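Local coordinates for transcriptional repressor (Vibrio fischeri, PDB 3KV1), which probably represses transcription as a member of the SorC family of regulators, binding DNA and a sugar effector through separate domains, of which the putative sugar-binding domain was crystallised, at residues A[236-239]-A[240-244]; A[105-108]-A[109-113]; A[32-35]-A[36-40]. All coordinates share one frame; numbering follows the deposited sequence. Where two conformers were deposited one is given.

Contact 1: residues A[236-239]-A[240-244]; sequences SIMG and ALRTG
M238 with R242 and I237 with L241 meet one helical turn apart, a local contact in the largely buried last turns of helix 234-242, where two flanks of the same helix face different surroundings. On one flank the buried M238, a selenomethionine packed on L259 and A263 of helix 253-264, meets the exposed R242, which runs extended from CG to NE and crosses its chain. In the conformer given, one of two deposited for M238, M238 CG lies over the centre of the guanidinium face, 3.6 Å from R242 CZ, so the fit is doubtful in detail. It is placed there by a first torsion that sets CG opposite the backbone N (chi1 -164°), after which the chain bends at chi2. A long flexible apolar chain suits the place, since it can lie against a flat cation. R242 NH1 donates to the carbonyl O of L197.

On the inward flank, the branched chains of I237 and L241 are packed more loosely together, I237 CG2 standing 4.3 Å from L241 CD1. Around them I237 meets C255, L241 meets L22, and the small A240 fits against I156 and F195. Backbone bonds such as L241 N to I237 O, 2.9 Å, run beneath these pairs. At the end T243 OG1 turns back to A240 O, 2.7 Å away in the carbonyl plane. G244 then leaves helical angles with positive phi, which favours glycine. The arrangement is that of the crossover helix in a beta-alpha-beta unit, here connecting parallel strands 223-227 and 248-252, consistent with a Rossmann-like domain.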
ATOM      1  N   SER A 236       4.202 -30.137   4.998  1.00 26.87           N
ATOM      2  CA  SER A 236       4.468 -28.866   4.334  1.00 23.71           C
ATOM      3  C   SER A 236       5.819 -28.302   4.726  1.00 21.60           C
ATOM      4  O   SER A 236       6.525 -27.731   3.893  1.00 22.87           O
ATOM      5  CB  SER A 236       3.374 -27.847   4.679  1.00 25.14           C
ATOM      6  OG  SER A 236       2.111 -28.384   4.306  1.00 29.49           O
ATOM      7  N   ILE A 237       6.167 -28.433   6.002  1.00 20.87           N
ATOM      8  CA  ILE A 237       7.423 -27.877   6.494  1.00 21.75           C
ATOM      9  C   ILE A 237       8.580 -28.665   5.873  1.00 21.64           C
ATOM     10  O   ILE A 237       9.601 -28.067   5.484  1.00 23.31           O
ATOM     11  CB  ILE A 237       7.532 -27.914   8.030  1.00 23.39           C
ATOM     12  CG1 ILE A 237       6.401 -27.078   8.648  1.00 23.32           C
ATOM     13  CG2 ILE A 237       8.892 -27.376   8.477  1.00 23.40           C
ATOM     14  CD1 ILE A 237       6.213 -27.328  10.174  1.00 26.99           C
HETATM   15  N   MSE A 238       8.394 -29.982   5.753  0.65 22.37           N
HETATM   16  CA  MSE A 238       9.397 -30.848   5.131  0.65 27.55           C
HETATM   17  C   MSE A 238       9.606 -30.464   3.675  0.65 24.99           C
HETATM   18  O   MSE A 238      10.743 -30.313   3.225  0.65 24.43           O
HETATM   19  CB  MSE A 238       9.021 -32.327   5.245  0.65 31.53           C
HETATM   20  CG  MSE A 238      10.202 -33.267   4.955  0.65 35.58           C
HETATM   21 SE   MSE A 238      11.579 -33.226   6.400  0.65 44.41          SE
HETATM   22  CE  MSE A 238      12.989 -34.307   5.536  0.65 47.73           C
ATOM     23  N   GLY A 239       8.508 -30.300   2.938  1.00 25.17           N
ATOM     24  CA  GLY A 239       8.562 -29.852   1.548  1.00 21.17           C
ATOM     25  C   GLY A 239       9.341 -28.545   1.418  1.00 23.53           C
ATOM     26  O   GLY A 239      10.194 -28.383   0.536  1.00 22.53           O
ATOM     27  N   ALA A 240       9.035 -27.600   2.299  1.00 22.32           N
ATOM     28  CA  ALA A 240       9.685 -26.303   2.261  1.00 27.57           C
ATOM     29  C   ALA A 240      11.194 -26.410   2.513  1.00 22.09           C
ATOM     30  O   ALA A 240      11.975 -25.775   1.822  1.00 23.88           O
ATOM     31  CB  ALA A 240       9.024 -25.346   3.271  1.00 20.73           C
ATOM     32  N   LEU A 241      11.583 -27.207   3.509  1.00 22.66           N
ATOM     33  CA  LEU A 241      12.999 -27.413   3.773  1.00 24.98           C
ATOM     34  C   LEU A 241      13.683 -28.030   2.567  1.00 25.32           C
ATOM     35  O   LEU A 241      14.802 -27.656   2.242  1.00 27.14           O
ATOM     36  CB  LEU A 241      13.208 -28.271   5.016  1.00 24.12           C
ATOM     37  CG  LEU A 241      12.956 -27.492   6.302  1.00 23.25           C
ATOM     38  CD1 LEU A 241      12.874 -28.517   7.430  1.00 25.79           C
ATOM     39  CD2 LEU A 241      14.029 -26.428   6.573  1.00 24.52           C
ATOM     40  N   ARG A 242      12.985 -28.919   1.872  1.00 23.62           N
ATOM     41  CA  ARG A 242      13.592 -29.581   0.721  1.00 25.04           C
ATOM     42  C   ARG A 242      13.850 -28.651  -0.456  1.00 29.28           C
ATOM     43  O   ARG A 242      14.670 -28.993  -1.317  1.00 28.97           O
ATOM     44  CB  ARG A 242      12.792 -30.834   0.310  1.00 22.67           C
ATOM     45  CG  ARG A 242      12.989 -31.923   1.361  1.00 24.25           C
ATOM     46  CD  ARG A 242      12.134 -33.118   1.036  1.00 27.04           C
ATOM     47  NE  ARG A 242      12.374 -34.241   1.957  1.00 34.67           N
ATOM     48  CZ  ARG A 242      11.471 -35.173   2.228  1.00 38.07           C
ATOM     49  NH1 ARG A 242      10.272 -35.122   1.652  1.00 34.66           N
ATOM     50  NH2 ARG A 242      11.760 -36.167   3.070  1.00 36.50           N
ATOM     51  N   THR A 243      13.212 -27.469  -0.491  1.00 23.02           N
ATOM     52  CA  THR A 243      13.443 -26.557  -1.617  1.00 22.55           C
ATOM     53  C   THR A 243      14.836 -25.996  -1.548  1.00 25.21           C
ATOM     54  O   THR A 243      15.349 -25.501  -2.539  1.00 28.19           O
ATOM     55  CB  THR A 243      12.542 -25.311  -1.593  1.00 22.38           C
ATOM     56  OG1 THR A 243      12.843 -24.541  -0.419  1.00 23.03           O
ATOM     57  CG2 THR A 243      11.090 -25.702  -1.618  1.00 24.56           C
ATOM     58  N   GLY A 244      15.419 -26.019  -0.357  1.00 25.88           N
ATOM     59  CA  GLY A 244      16.758 -25.502  -0.129  1.00 26.43           C
ATOM     60  C   GLY A 244      16.832 -24.002   0.137  1.00 31.25           C
ATOM     61  O   GLY A 244      17.921 -23.455   0.342  1.00 31.36           O
TER

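Contact 2: residues A[105-108]-A[109-113]; sequences RRLA and KKYGG
L107 and Y111, one turn apart near the end of helix 100-111, lie side by side and point the same way, with L107 CD2 3.8 Å from Y111 CE1. Both carry CG opposite their own carbonyl carbon (chi1 -71° and -78°), which swings the two chains down the same inner flank. Leucine fills the hydrophobic side with its branches, reaching A71 and F84. Tyrosine adds a flat surface with a polar end, and its hydroxyl bonds to the carbonyl of S46. The carbonyl O of L107 sits in the plane of the ring at its edge, 3.6 Å from Y111 CD1, while accepting from Y111 N.

The basic side chains fan out differently. K109 and K110 are both fully stretched, but K109 heads into an exposed region, whereas the extended chain of K110 carries NZ as far as S46 OG and the carbonyls of V70 and H73. R106 instead folds at chi3 (-63°), bringing NE to a salt bridge with D72. R105 pairs through NH1 with D101, and its NH2 reaches the carbonyl of S115 of the second subunit.

At the helix end, A108 O is gripped repeatedly. G113 N donates to a lone pair of A108 O at 3.0 Å, and G112 N adds a weak bond to A108 O. A water 3.2 Å from A108 O links it to G113 O. Alanine is small enough for G113 O to lie 3.6 Å from A108 CB. G112 takes positive phi where a CB would jam against the preceding carbonyl. The left-handed glycine and the bond from G113 N back to A108 O make this a Schellman-like glycine C-cap, turning the helix into strand 114-116.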
ATOM      1  N   ARG A 105       3.982  -2.436   7.758  1.00 18.55           N
ATOM      2  CA  ARG A 105       3.741  -1.189   8.485  1.00 18.07           C
ATOM      3  C   ARG A 105       3.932  -1.351   9.997  1.00 21.48           C
ATOM      4  O   ARG A 105       4.516  -0.484  10.673  1.00 22.38           O
ATOM      5  CB  ARG A 105       2.347  -0.611   8.139  1.00 23.98           C
ATOM      6  CG  ARG A 105       2.381   0.044   6.752  1.00 30.27           C
ATOM      7  CD  ARG A 105       1.093  -0.092   5.932  1.00 42.95           C
ATOM      8  NE  ARG A 105      -0.110   0.261   6.664  1.00 42.35           N
ATOM      9  CZ  ARG A 105      -1.340   0.141   6.170  1.00 47.04           C
ATOM     10  NH1 ARG A 105      -1.527  -0.327   4.938  1.00 48.64           N
ATOM     11  NH2 ARG A 105      -2.391   0.489   6.904  1.00 40.82           N
ATOM     12  N   ARG A 106       3.445  -2.467  10.523  1.00 20.85           N
ATOM     13  CA  ARG A 106       3.589  -2.745  11.960  1.00 20.99           C
ATOM     14  C   ARG A 106       5.039  -3.019  12.344  1.00 19.71           C
ATOM     15  O   ARG A 106       5.504  -2.562  13.392  1.00 21.77           O
ATOM     16  CB  ARG A 106       2.665  -3.906  12.387  1.00 23.72           C
ATOM     17  CG  ARG A 106       1.186  -3.519  12.251  1.00 34.26           C
ATOM     18  CD  ARG A 106       0.295  -4.268  13.235  1.00 50.00           C
ATOM     19  NE  ARG A 106       0.315  -5.710  13.003  1.00 54.75           N
ATOM     20  CZ  ARG A 106      -0.491  -6.340  12.156  1.00 65.28           C
ATOM     21  NH1 ARG A 106      -1.391  -5.651  11.460  1.00 71.84           N
ATOM     22  NH2 ARG A 106      -0.403  -7.658  12.004  1.00 62.65           N
ATOM     23  N   LEU A 107       5.731  -3.759  11.504  1.00 17.70           N
ATOM     24  CA  LEU A 107       7.179  -3.978  11.680  1.00 20.62           C
ATOM     25  C   LEU A 107       7.949  -2.652  11.655  1.00 23.99           C
ATOM     26  O   LEU A 107       8.805  -2.421  12.483  1.00 21.93           O
ATOM     27  CB  LEU A 107       7.718  -4.928  10.627  1.00 17.61           C
ATOM     28  CG  LEU A 107       7.317  -6.411  10.741  1.00 19.22           C
ATOM     29  CD1 LEU A 107       7.740  -7.175   9.484  1.00 19.76           C
ATOM     30  CD2 LEU A 107       7.940  -6.982  12.039  1.00 21.28           C
ATOM     31  N   ALA A 108       7.665  -1.778  10.693  1.00 19.08           N
ATOM     32  CA  ALA A 108       8.356  -0.493  10.666  1.00 20.58           C
ATOM     33  C   ALA A 108       8.138   0.307  11.945  1.00 26.38           C
ATOM     34  O   ALA A 108       9.031   0.975  12.461  1.00 26.75           O
ATOM     35  CB  ALA A 108       7.923   0.330   9.392  1.00 24.47           C
ATOM     36  N   LYS A 109       6.932   0.237  12.480  1.00 22.10           N
ATOM     37  CA  LYS A 109       6.674   0.970  13.696  1.00 24.03           C
ATOM     38  C   LYS A 109       7.456   0.404  14.867  1.00 27.17           C
ATOM     39  O   LYS A 109       8.001   1.157  15.696  1.00 27.76           O
ATOM     40  CB  LYS A 109       5.185   0.974  13.995  1.00 27.37           C
ATOM     41  CG  LYS A 109       4.872   1.689  15.292  1.00 39.26           C
ATOM     42  CD  LYS A 109       3.374   1.805  15.544  1.00 48.49           C
ATOM     43  CE  LYS A 109       3.095   2.460  16.905  1.00 57.80           C
ATOM     44  NZ  LYS A 109       1.652   2.351  17.284  1.00 67.19           N
ATOM     45  N   LYS A 110       7.477  -0.919  14.943  1.00 21.63           N
ATOM     46  CA  LYS A 110       8.132  -1.664  16.025  1.00 22.46           C
ATOM     47  C   LYS A 110       9.643  -1.496  16.039  1.00 25.74           C
ATOM     48  O   LYS A 110      10.240  -1.236  17.094  1.00 25.74           O
ATOM     49  CB  LYS A 110       7.788  -3.161  15.867  1.00 21.52           C
ATOM     50  CG  LYS A 110       8.577  -4.067  16.825  1.00 24.75           C
ATOM     51  CD  LYS A 110       8.122  -5.552  16.732  1.00 23.89           C
ATOM     52  CE  LYS A 110       8.933  -6.416  17.699  1.00 31.16           C
ATOM     53  NZ  LYS A 110       8.565  -7.853  17.555  1.00 32.42           N
ATOM     54  N   TYR A 111      10.260  -1.637  14.858  1.00 20.10           N
ATOM     55  CA  TYR A 111      11.724  -1.656  14.761  1.00 21.31           C
ATOM     56  C   TYR A 111      12.292  -0.280  14.473  1.00 25.68           C
ATOM     57  O   TYR A 111      13.506  -0.086  14.521  1.00 25.82           O
ATOM     58  CB  TYR A 111      12.167  -2.638  13.676  1.00 19.30           C
ATOM     59  CG  TYR A 111      12.091  -4.083  14.171  1.00 19.91           C
ATOM     60  CD1 TYR A 111      10.963  -4.877  13.910  1.00 20.79           C
ATOM     61  CD2 TYR A 111      13.143  -4.643  14.888  1.00 21.32           C
ATOM     62  CE1 TYR A 111      10.887  -6.175  14.375  1.00 21.48           C
ATOM     63  CE2 TYR A 111      13.076  -5.978  15.355  1.00 22.71           C
ATOM     64  CZ  TYR A 111      11.933  -6.718  15.092  1.00 23.00           C
ATOM     65  OH  TYR A 111      11.843  -8.010  15.554  1.00 21.35           O
ATOM     66  N   GLY A 112      11.406   0.667  14.203  1.00 25.84           N
ATOM     67  CA  GLY A 112      11.822   2.027  13.918  1.00 38.01           C
ATOM     68  C   GLY A 112      12.331   2.338  12.518  1.00 37.79           C
ATOM     69  O   GLY A 112      13.228   3.179  12.368  1.00 44.70           O
ATOM     70  N   GLY A 113      11.773   1.722  11.489  1.00 32.42           N
ATOM     71  CA  GLY A 113      12.182   2.044  10.121  1.00 32.90           C
ATOM     72  C   GLY A 113      11.045   2.432   9.175  1.00 32.29           C
ATOM     73  O   GLY A 113      10.162   3.198   9.557  1.00 28.72           O
TER
HETATM   74  O   HOH W   1       9.013   4.121  11.832  1.00 37.20           O

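Contact 3: residues A[32-35]-A[36-40]; sequences PNTN and EQRKQ
The guanidinium of R38, in the conformer given, has T34 O over the centre of one face, with N35 N above the same face nearer the rim, while the side chain of N35 approaches obliquely, its amide plane turned 54° from the guanidinium. R38 bends at chi3 to fold back over the start of the helix, and in this copy T34 CG2 comes within 3.4 Å of R38 NH1. N35 and R38 each have two conformers, and the close approach of N35 OD1 to R38 NH2 is doubtful; its angle is too poor for a hydrogen bond.

The side chains of N33 and E36 cross, their amide and carboxylate planes 59° apart. N33 is the N-cap: its CG lies between the backbone N and carbonyl carbon (chi1 59°), letting OD1 accept from E36 N at 2.9 Å in a nearly straight bond. Asparagine suits this place because its short side chain can replace a missing helical acceptor. The first torsion of E36 sets E36 CG 3.5 Å from N33 OD1, and the bend at chi2 turns the carboxylate toward a water, 2.7 Å from E36 OE2, shared with N33 ND2. An acidic group here probably interacts favourably with the helix dipole.

Q37 ties the first turn to L29 and Q31. Helix 34-52 follows strand 24-28, with T34, Q37 and R38 against S229 and E230, beyond strand 223-227, and R38 reaching Q65 and N66 at helix 65-72.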
ATOM      1  N   PRO A  32       0.022 -24.908  24.370  1.00 27.83           N
ATOM      2  CA  PRO A  32      -1.291 -25.583  24.438  1.00 30.15           C
ATOM      3  C   PRO A  32      -2.170 -25.439  23.199  1.00 33.60           C
ATOM      4  O   PRO A  32      -3.083 -26.259  23.009  1.00 31.04           O
ATOM      5  CB  PRO A  32      -1.972 -24.886  25.624  1.00 35.96           C
ATOM      6  CG  PRO A  32      -1.274 -23.543  25.708  1.00 34.89           C
ATOM      7  CD  PRO A  32       0.164 -23.913  25.444  1.00 30.34           C
ATOM      8  N   ASN A  33      -1.936 -24.418  22.384  1.00 28.17           N
ATOM      9  CA  ASN A  33      -2.724 -24.241  21.167  1.00 26.30           C
ATOM     10  C   ASN A  33      -1.914 -23.471  20.163  1.00 26.32           C
ATOM     11  O   ASN A  33      -0.804 -23.002  20.473  1.00 25.78           O
ATOM     12  CB  ASN A  33      -4.074 -23.547  21.440  1.00 29.54           C
ATOM     13  CG  ASN A  33      -3.912 -22.165  22.079  1.00 34.41           C
ATOM     14  OD1 ASN A  33      -3.236 -21.299  21.532  1.00 31.51           O
ATOM     15  ND2 ASN A  33      -4.543 -21.962  23.243  1.00 33.39           N
ATOM     16  N   THR A  34      -2.453 -23.340  18.966  1.00 24.42           N
ATOM     17  CA  THR A  34      -1.659 -22.838  17.871  1.00 25.24           C
ATOM     18  C   THR A  34      -1.369 -21.347  18.032  1.00 24.33           C
ATOM     19  O   THR A  34      -0.290 -20.873  17.654  1.00 24.05           O
ATOM     20  CB  THR A  34      -2.353 -23.102  16.518  1.00 30.87           C
ATOM     21  OG1 THR A  34      -2.579 -24.508  16.390  1.00 36.82           O
ATOM     22  CG2 THR A  34      -1.486 -22.619  15.369  1.00 34.29           C
ATOM     23  N   ASN A  35      -2.336 -20.607  18.572  0.56 24.96           N
ATOM     24  CA  ASN A  35      -2.137 -19.172  18.807  0.56 24.58           C
ATOM     25  C   ASN A  35      -0.921 -18.987  19.697  0.56 24.84           C
ATOM     26  O   ASN A  35      -0.003 -18.233  19.367  0.56 23.91           O
ATOM     27  CB  ASN A  35      -3.356 -18.531  19.482  0.56 26.36           C
ATOM     28  CG  ASN A  35      -4.571 -18.452  18.572  0.56 31.71           C
ATOM     29  OD1 ASN A  35      -4.459 -18.492  17.354  0.56 40.15           O
ATOM     30  ND2 ASN A  35      -5.746 -18.323  19.172  0.56 37.23           N
ATOM     31  N   GLU A  36      -0.917 -19.696  20.824  1.00 21.45           N
ATOM     32  CA  GLU A  36       0.183 -19.588  21.801  1.00 24.93           C
ATOM     33  C   GLU A  36       1.467 -20.088  21.174  1.00 24.89           C
ATOM     34  O   GLU A  36       2.562 -19.514  21.395  1.00 22.65           O
ATOM     35  CB  GLU A  36      -0.127 -20.347  23.111  1.00 23.66           C
ATOM     36  CG  GLU A  36      -1.270 -19.763  23.917  1.00 34.86           C
ATOM     37  CD  GLU A  36      -1.058 -18.289  24.260  1.00 39.87           C
ATOM     38  OE1 GLU A  36       0.110 -17.858  24.403  1.00 46.20           O
ATOM     39  OE2 GLU A  36      -2.062 -17.552  24.383  1.00 45.11           O
ATOM     40  N   GLN A  37       1.377 -21.153  20.379  1.00 20.38           N
ATOM     41  CA  GLN A  37       2.597 -21.576  19.704  1.00 21.14           C
ATOM     42  C   GLN A  37       3.177 -20.511  18.771  1.00 21.65           C
ATOM     43  O   GLN A  37       4.394 -20.295  18.772  1.00 20.69           O
ATOM     44  CB  GLN A  37       2.400 -22.872  18.904  1.00 21.87           C
ATOM     45  CG  GLN A  37       3.738 -23.519  18.522  1.00 21.66           C
ATOM     46  CD  GLN A  37       4.408 -24.156  19.737  1.00 23.26           C
ATOM     47  OE1 GLN A  37       3.859 -25.088  20.313  1.00 23.43           O
ATOM     48  NE2 GLN A  37       5.583 -23.657  20.128  1.00 21.31           N
ATOM     49  N   ARG A  38       2.322 -19.868  17.970  0.74 20.19           N
ATOM     50  CA  ARG A  38       2.784 -18.808  17.050  0.74 22.07           C
ATOM     51  C   ARG A  38       3.434 -17.654  17.790  0.74 20.32           C
ATOM     52  O   ARG A  38       4.397 -17.046  17.299  0.74 20.09           O
ATOM     53  CB  ARG A  38       1.628 -18.257  16.218  0.74 23.16           C
ATOM     54  CG  ARG A  38       1.227 -19.131  15.030  0.74 25.88           C
ATOM     55  CD  ARG A  38       0.331 -18.326  14.084  0.74 27.63           C
ATOM     56  NE  ARG A  38      -0.943 -17.981  14.704  0.74 30.78           N
ATOM     57  CZ  ARG A  38      -2.067 -18.660  14.521  0.74 34.60           C
ATOM     58  NH1 ARG A  38      -2.071 -19.722  13.728  0.74 34.89           N
ATOM     59  NH2 ARG A  38      -3.185 -18.283  15.132  0.74 39.93           N
ATOM     60  N   LYS A  39       2.896 -17.331  18.962  1.00 21.80           N
ATOM     61  CA  LYS A  39       3.454 -16.253  19.761  1.00 22.47           C
ATOM     62  C   LYS A  39       4.849 -16.596  20.219  1.00 20.64           C
ATOM     63  O   LYS A  39       5.723 -15.728  20.249  1.00 24.48           O
ATOM     64  CB  LYS A  39       2.610 -16.006  20.989  1.00 21.60           C
ATOM     65  CG  LYS A  39       1.336 -15.252  20.665  1.00 29.96           C
ATOM     66  CD  LYS A  39       0.499 -15.104  21.944  1.00 40.20           C
ATOM     67  CE  LYS A  39      -0.609 -14.070  21.777  1.00 53.94           C
ATOM     68  NZ  LYS A  39      -1.324 -13.891  23.081  1.00 63.75           N
ATOM     69  N   GLN A  40       5.057 -17.854  20.624  1.00 18.19           N
ATOM     70  CA  GLN A  40       6.357 -18.203  21.188  1.00 19.60           C
ATOM     71  C   GLN A  40       7.416 -18.321  20.087  1.00 22.87           C
ATOM     72  O   GLN A  40       8.576 -17.983  20.311  1.00 23.25           O
ATOM     73  CB  GLN A  40       6.280 -19.485  22.030  1.00 20.81           C
ATOM     74  CG  GLN A  40       5.498 -19.303  23.287  1.00 24.35           C
ATOM     75  CD  GLN A  40       6.139 -18.272  24.173  1.00 36.15           C
ATOM     76  OE1 GLN A  40       7.346 -18.316  24.399  1.00 41.52           O
ATOM     77  NE2 GLN A  40       5.346 -17.316  24.651  1.00 37.81           N
TER
HETATM   78  O   HOH W   2      -4.004 -19.294  25.066  1.00 47.54           O

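All three contacts lie at helix ends, contact 3 at an N-terminal one and contacts 1 and 2 at C-terminal ones. Contacts 1 and 2 stand on opposite sides of the chain's centre, their centres about 29 Å apart. Contact 3 is about 22 Å from contact 1 and about 23 Å from contact 2 between centres, with nearest atoms about 10 and 9 Å away. The segment just after strand 223-227 touches both contacts 1 and 3, and helix 65-72 meets both contacts 2 and 3. A glycerol about 6 Å from the side chain of T243 probably comes from the crystallisation liquor, though such molecules often mark pockets. Contact 2 alone of the three touches the second subunit.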